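Local atomic coordinates of 177aa long hypothetical protein (Pyrococcus horikoshii, PDB entry 2CQZ), a protein that probably hydrolyses 2'-deoxyribonucleoside 5'-monophosphates to deoxyribonucleosides and phosphate, as a metal-dependent enzyme of the HD-domain superfamily. Residues 87-90 with 91-94; 69-72 with 73-76; 135-138 with 139-143. All blocks are in the same frame, centred on the assembly; numbering follows the deposited sequence.

In the fold
Interactions 1 and 2 adjoin, while interaction 3 stands apart at the far end of helix 118-140. Interaction 2 holds His70 and Asp71, two of the four nickel ligands, with His36 and Asp127 as the others. Its Glu74 meets interaction 1 in a salt bridge, Lys90 NZ to Glu74 OE2 at 2.5 Å, so the first turn of helix 90-100 is tied to the segment that follows the metal-binding pair. The side chain of Lys90 lies about 8 Å from the nickel. Interaction 3 is about 13 Å from interaction 2 at the nearest atoms, and its Tyr138 side chain is about 13 Å from the metal; it packs against neighbouring subunits.

Interaction 1: residues 87-90 with 91-94; sequences FVDK and DKAE
With CG anti to the backbone N (chi1 -160°), the carboxylate of Asp89 is placed to bring OD1 to Lys92 N, while Lys90, anti at chi1 and extended beyond CG, runs past the carboxylate of Glu94. Asp89 is the N-cap. Its OD1 accepts from Lys92 N at 2.9 Å, the N-H pointing at it at 162° and approaching from above the carboxylate plane. The same carboxylate rests on the Lys92 side chain, CG of Asp89 lying 3.4 Å from CB of Lys92, and the two side chains cross at about a right angle. Aspartate suits this place because a short acidic side chain can reach an amide of the first turn, which has no preceding carbonyl to bond, and its negative charge probably interacts well with the positive end of the helix dipole. Backbone bonds take over at once: Ala93 N donates to Asp89 O, and Glu94 N to Lys90 O at 2.8 Å. Small Ala93 lets the helix pack closely, touching Ile77 and, across the interface, Val88 of a second subunit.

The methylenes of Lys90 pass beside Glu94, whose OE1 lies 3.3 Å from Lys90 CE. The charged ends stay farther apart, NZ of Lys90 and OE1 of Glu94 being separated by 4.3 Å, beyond a salt bridge. The amine is instead gripped by salt bridges to Glu74 and Asp79. A long, extended lysine suits this buried position, because its amine can reach both of these acids from the start of the helix. An aspartate N-cap thus opens helix 90-100 of the HD domain, and a lysine reaches from its first turn toward the acidic surroundings of the metal site.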
# COMPACT_ATOMS: atom_id res chain seq x y z
N PHE A 87 0.39 -29.87 0.99
CA PHE A 87 -0.54 -30.16 2.07
C PHE A 87 -2.00 -29.94 1.65
O PHE A 87 -2.94 -30.27 2.36
CB PHE A 87 -0.21 -29.21 3.22
CG PHE A 87 1.19 -29.45 3.71
CD1 PHE A 87 1.42 -30.48 4.60
CD2 PHE A 87 2.23 -28.63 3.29
CE1 PHE A 87 2.71 -30.72 5.05
CE2 PHE A 87 3.52 -28.88 3.75
CZ PHE A 87 3.77 -29.93 4.62
N VAL A 88 -2.19 -29.30 0.46
CA VAL A 88 -3.55 -29.07 -0.03
C VAL A 88 -3.71 -29.49 -1.49
O VAL A 88 -2.91 -29.14 -2.35
CB VAL A 88 -3.90 -27.59 0.12
CG1 VAL A 88 -5.29 -27.32 -0.46
CG2 VAL A 88 -3.89 -27.19 1.58
N ASP A 89 -4.72 -30.33 -1.78
CA ASP A 89 -4.99 -30.65 -3.18
C ASP A 89 -5.71 -29.50 -3.90
O ASP A 89 -6.93 -29.44 -3.99
CB ASP A 89 -5.84 -31.93 -3.26
CG ASP A 89 -5.70 -32.54 -4.65
OD1 ASP A 89 -5.63 -31.78 -5.62
OD2 ASP A 89 -5.64 -33.76 -4.75
N LYS A 90 -4.98 -28.53 -4.45
CA LYS A 90 -5.60 -27.40 -5.13
C LYS A 90 -6.40 -27.87 -6.34
O LYS A 90 -7.50 -27.35 -6.61
CB LYS A 90 -4.54 -26.39 -5.58
CG LYS A 90 -5.11 -25.10 -6.21
CD LYS A 90 -4.01 -24.08 -6.52
CE LYS A 90 -4.60 -22.74 -6.98
NZ LYS A 90 -3.55 -21.73 -7.33
N ASP A 91 -5.87 -28.86 -7.04
CA ASP A 91 -6.51 -29.41 -8.24
C ASP A 91 -7.90 -29.98 -7.96
O ASP A 91 -8.84 -29.75 -8.71
CB ASP A 91 -5.64 -30.50 -8.82
CG ASP A 91 -4.25 -30.02 -9.07
OD1 ASP A 91 -4.01 -29.35 -10.11
OD2 ASP A 91 -3.39 -30.30 -8.21
N LYS A 92 -8.00 -30.75 -6.89
CA LYS A 92 -9.26 -31.33 -6.52
C LYS A 92 -10.24 -30.17 -6.27
O LYS A 92 -11.33 -30.13 -6.84
CB LYS A 92 -9.05 -32.18 -5.27
CG LYS A 92 -10.23 -32.97 -4.79
CD LYS A 92 -9.73 -34.15 -3.96
CE LYS A 92 -10.75 -34.65 -2.96
NZ LYS A 92 -10.27 -35.92 -2.31
N ALA A 93 -9.84 -29.21 -5.45
CA ALA A 93 -10.71 -28.08 -5.16
C ALA A 93 -11.09 -27.30 -6.41
O ALA A 93 -12.24 -26.90 -6.57
CB ALA A 93 -10.06 -27.16 -4.14
N GLU A 94 -10.15 -27.08 -7.32
CA GLU A 94 -10.49 -26.32 -8.52
C GLU A 94 -11.62 -26.94 -9.32
O GLU A 94 -12.57 -26.25 -9.71
CB GLU A 94 -9.27 -26.16 -9.44
CG GLU A 94 -8.13 -25.38 -8.83
CD GLU A 94 -7.03 -25.12 -9.84
OE1 GLU A 94 -6.04 -24.44 -9.48
OE2 GLU A 94 -7.16 -25.59 -10.99

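Interaction 2: residues 69-72 with 73-76; sequences VHDL and AEAI. With NI (nickel (II) ion), chain G.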
# COMPACT_ATOMS: atom_id res chain seq x y z
N VAL A 69 -10.53 -17.85 -18.42
CA VAL A 69 -11.12 -18.69 -17.40
C VAL A 69 -10.16 -19.58 -16.59
O VAL A 69 -10.50 -20.03 -15.49
CB VAL A 69 -12.22 -19.56 -18.06
CG1 VAL A 69 -12.76 -20.58 -17.08
CG2 VAL A 69 -13.36 -18.66 -18.55
N HIS A 70 -8.95 -19.80 -17.11
CA HIS A 70 -8.01 -20.69 -16.45
C HIS A 70 -7.80 -20.59 -14.94
O HIS A 70 -7.65 -21.62 -14.29
CB HIS A 70 -6.65 -20.69 -17.19
CG HIS A 70 -5.67 -19.67 -16.70
ND1 HIS A 70 -5.77 -18.33 -16.98
CD2 HIS A 70 -4.54 -19.81 -15.96
CE1 HIS A 70 -4.75 -17.68 -16.44
NE2 HIS A 70 -3.99 -18.56 -15.81
N ASP A 71 -7.80 -19.39 -14.36
CA ASP A 71 -7.62 -19.33 -12.91
C ASP A 71 -8.87 -18.90 -12.19
O ASP A 71 -8.83 -18.57 -11.01
CB ASP A 71 -6.53 -18.36 -12.50
CG ASP A 71 -5.16 -18.95 -12.62
OD1 ASP A 71 -4.88 -20.03 -12.06
OD2 ASP A 71 -4.36 -18.29 -13.29
N LEU A 72 -9.99 -18.91 -12.90
CA LEU A 72 -11.27 -18.49 -12.34
C LEU A 72 -11.70 -19.12 -11.01
O LEU A 72 -12.39 -18.48 -10.23
CB LEU A 72 -12.37 -18.72 -13.37
CG LEU A 72 -13.42 -17.62 -13.52
CD1 LEU A 72 -12.74 -16.32 -13.97
CD2 LEU A 72 -14.46 -18.05 -14.53
N ALA A 73 -11.30 -20.37 -10.76
CA ALA A 73 -11.69 -21.04 -9.52
C ALA A 73 -11.08 -20.39 -8.31
O ALA A 73 -11.52 -20.60 -7.17
CB ALA A 73 -11.28 -22.51 -9.55
N GLU A 74 -10.04 -19.59 -8.56
CA GLU A 74 -9.35 -18.92 -7.48
C GLU A 74 -10.19 -17.80 -6.88
O GLU A 74 -9.93 -17.36 -5.76
CB GLU A 74 -7.99 -18.42 -7.95
CG GLU A 74 -7.09 -19.55 -8.43
CD GLU A 74 -5.63 -19.13 -8.64
OE1 GLU A 74 -5.35 -17.92 -8.79
OE2 GLU A 74 -4.76 -20.04 -8.68
N ALA A 75 -11.22 -17.37 -7.61
CA ALA A 75 -12.12 -16.31 -7.12
C ALA A 75 -12.73 -16.75 -5.79
O ALA A 75 -13.17 -15.92 -4.98
CB ALA A 75 -13.22 -16.03 -8.14
N ILE A 76 -12.77 -18.05 -5.56
CA ILE A 76 -13.30 -18.60 -4.33
C ILE A 76 -12.16 -19.23 -3.54
O ILE A 76 -12.01 -18.99 -2.36
CB ILE A 76 -14.39 -19.67 -4.62
CG1 ILE A 76 -15.66 -18.99 -5.13
CG2 ILE A 76 -14.69 -20.50 -3.37
CD1 ILE A 76 -16.65 -19.96 -5.71
NI NI G . -2.26 -18.67 -14.12
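Asp71 and Glu74 are the first and last residues of a type I turn, which puts their side chains next to each other, pointing the same way. Starting from the backbone, Asp71 CB sits over the centre of the His70 ring, 4.1 Å above its plane, and also approaches Glu74 OE1 at 3.9 Å. CG stands beside the backbone N (chi1 -80°), a setting that turns the carboxylate toward the metal. At its end the two oxygens part company: OD2 binds nickel at 2.3 Å, while OD1 lies 3.4 Å from Glu74 OE2, whose salt-bridge partner is Lys90. The carboxylate planes are 27° apart.

His70 NE2 completes this half of the site at 2.4 Å from nickel, and its ND1 is hydrogen-bonded to Ala67 O, which helps to fix the ring's rotation. Both residue types suit their places: a carboxylate oxygen and an imidazole nitrogen are good metal ligands, and histidine has a second nitrogen for a backbone carbonyl to hold. Glu74 N bonds Asp71 O at 2.9 Å, and another type I turn spans Val69 to Leu72. Leu72 leads away from the nickel and packs against Phe98, Phe102 and Phe105, a buried place that suits an apolar residue. Adjacent histidine and aspartate ligands, joined at nickel by His36 and Asp127, are the H...HD...D signature that gives HD-domain phosphohydrolases their name.

Interaction 3: residues 135-138 with 139-143; sequences AYQY and ELSGN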
# COMPACT_ATOMS: atom_id res chain seq x y z
N ALA A 135 8.54 -12.27 -12.84
CA ALA A 135 9.64 -12.49 -11.92
C ALA A 135 10.79 -11.58 -12.34
O ALA A 135 11.51 -11.01 -11.52
CB ALA A 135 10.07 -13.94 -11.97
N TYR A 136 10.94 -11.45 -13.66
CA TYR A 136 11.96 -10.59 -14.24
C TYR A 136 11.78 -9.18 -13.71
O TYR A 136 12.72 -8.57 -13.17
CB TYR A 136 11.81 -10.59 -15.76
CG TYR A 136 12.69 -9.58 -16.45
CD1 TYR A 136 14.08 -9.72 -16.45
CD2 TYR A 136 12.13 -8.49 -17.13
CE1 TYR A 136 14.91 -8.80 -17.10
CE2 TYR A 136 12.95 -7.56 -17.79
CZ TYR A 136 14.34 -7.72 -17.77
OH TYR A 136 15.16 -6.81 -18.40
N GLN A 137 10.56 -8.65 -13.85
CA GLN A 137 10.26 -7.31 -13.39
C GLN A 137 10.51 -7.13 -11.91
O GLN A 137 11.02 -6.10 -11.50
CB GLN A 137 8.82 -6.93 -13.73
CG GLN A 137 8.71 -5.64 -14.54
CD GLN A 137 8.98 -4.39 -13.71
OE1 GLN A 137 8.88 -4.42 -12.48
NE2 GLN A 137 9.34 -3.30 -14.38
N TYR A 138 10.16 -8.12 -11.10
CA TYR A 138 10.36 -7.99 -9.66
C TYR A 138 11.82 -8.09 -9.24
O TYR A 138 12.17 -7.79 -8.10
CB TYR A 138 9.54 -9.02 -8.86
CG TYR A 138 8.04 -8.79 -8.87
CD1 TYR A 138 7.50 -7.50 -8.79
CD2 TYR A 138 7.15 -9.88 -8.97
CE1 TYR A 138 6.13 -7.29 -8.82
CE2 TYR A 138 5.76 -9.67 -9.01
CZ TYR A 138 5.27 -8.37 -8.93
OH TYR A 138 3.92 -8.15 -9.02
N GLU A 139 12.67 -8.55 -10.16
CA GLU A 139 14.09 -8.67 -9.84
C GLU A 139 14.71 -7.33 -10.13
O GLU A 139 15.64 -6.90 -9.45
CB GLU A 139 14.75 -9.77 -10.67
CG GLU A 139 14.31 -11.16 -10.23
CD GLU A 139 14.97 -12.30 -11.01
OE1 GLU A 139 15.04 -12.20 -12.27
OE2 GLU A 139 15.38 -13.29 -10.37
N LEU A 140 14.17 -6.64 -11.13
CA LEU A 140 14.64 -5.32 -11.48
C LEU A 140 14.29 -4.41 -10.32
O LEU A 140 14.98 -3.42 -10.05
CB LEU A 140 13.97 -4.82 -12.77
CG LEU A 140 14.32 -5.54 -14.08
CD1 LEU A 140 13.54 -4.89 -15.22
CD2 LEU A 140 15.81 -5.45 -14.34
N SER A 141 13.21 -4.75 -9.61
CA SER A 141 12.75 -3.99 -8.45
C SER A 141 13.61 -4.29 -7.23
O SER A 141 13.47 -3.65 -6.18
CB SER A 141 11.29 -4.30 -8.13
OG SER A 141 10.42 -3.82 -9.15
N GLY A 142 14.50 -5.27 -7.35
CA GLY A 142 15.37 -5.58 -6.23
C GLY A 142 15.21 -6.91 -5.51
O GLY A 142 16.06 -7.28 -4.69
N ASN A 143 14.13 -7.65 -5.78
CA ASN A 143 13.95 -8.91 -5.07
C ASN A 143 14.95 -9.92 -5.59
O ASN A 143 15.04 -10.16 -6.78
CB ASN A 143 12.52 -9.44 -5.26
CG ASN A 143 12.17 -10.53 -4.25
OD1 ASN A 143 12.35 -11.72 -4.51
ND2 ASN A 143 11.65 -10.12 -3.10
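A Schellman motif closes helix 118-140, and Gly142 is the residue that makes it possible. Its phi of 112° would jam a CB against the preceding carbonyl oxygen, so glycine suits the place. Two bonds lead back into the last turn: Gly142 N to Glu139 O at 2.9 Å, and Asn143 N to Tyr138 O at 3.0 Å, the latter in the carbonyl plane. Further back, Tyr136 O accepts from both Leu140 N and Glu139 N.

Leu140 lays its CG over one face of the Tyr136 ring, 4.3 Å above the plane and offset toward the rim, while CD1 comes within 3.8 Å of Tyr136 CE2. Tyr136 has its CG anti to its own backbone N (chi1 172°), which directs the ring along the helix to this branched apolar chain. Ser141 OG lies 3.3 Å from Gln137 O and is hydrogen-bonded to Gly26 O of a neighbouring subunit. Tyr138 sends its hydroxyl to Glu31 N and Glu139 its carboxylate to Trp150, polar ends that tie this terminus to the surrounding chain. The result is a glycine-capped helix C-terminus set at a subunit interface of the assembly.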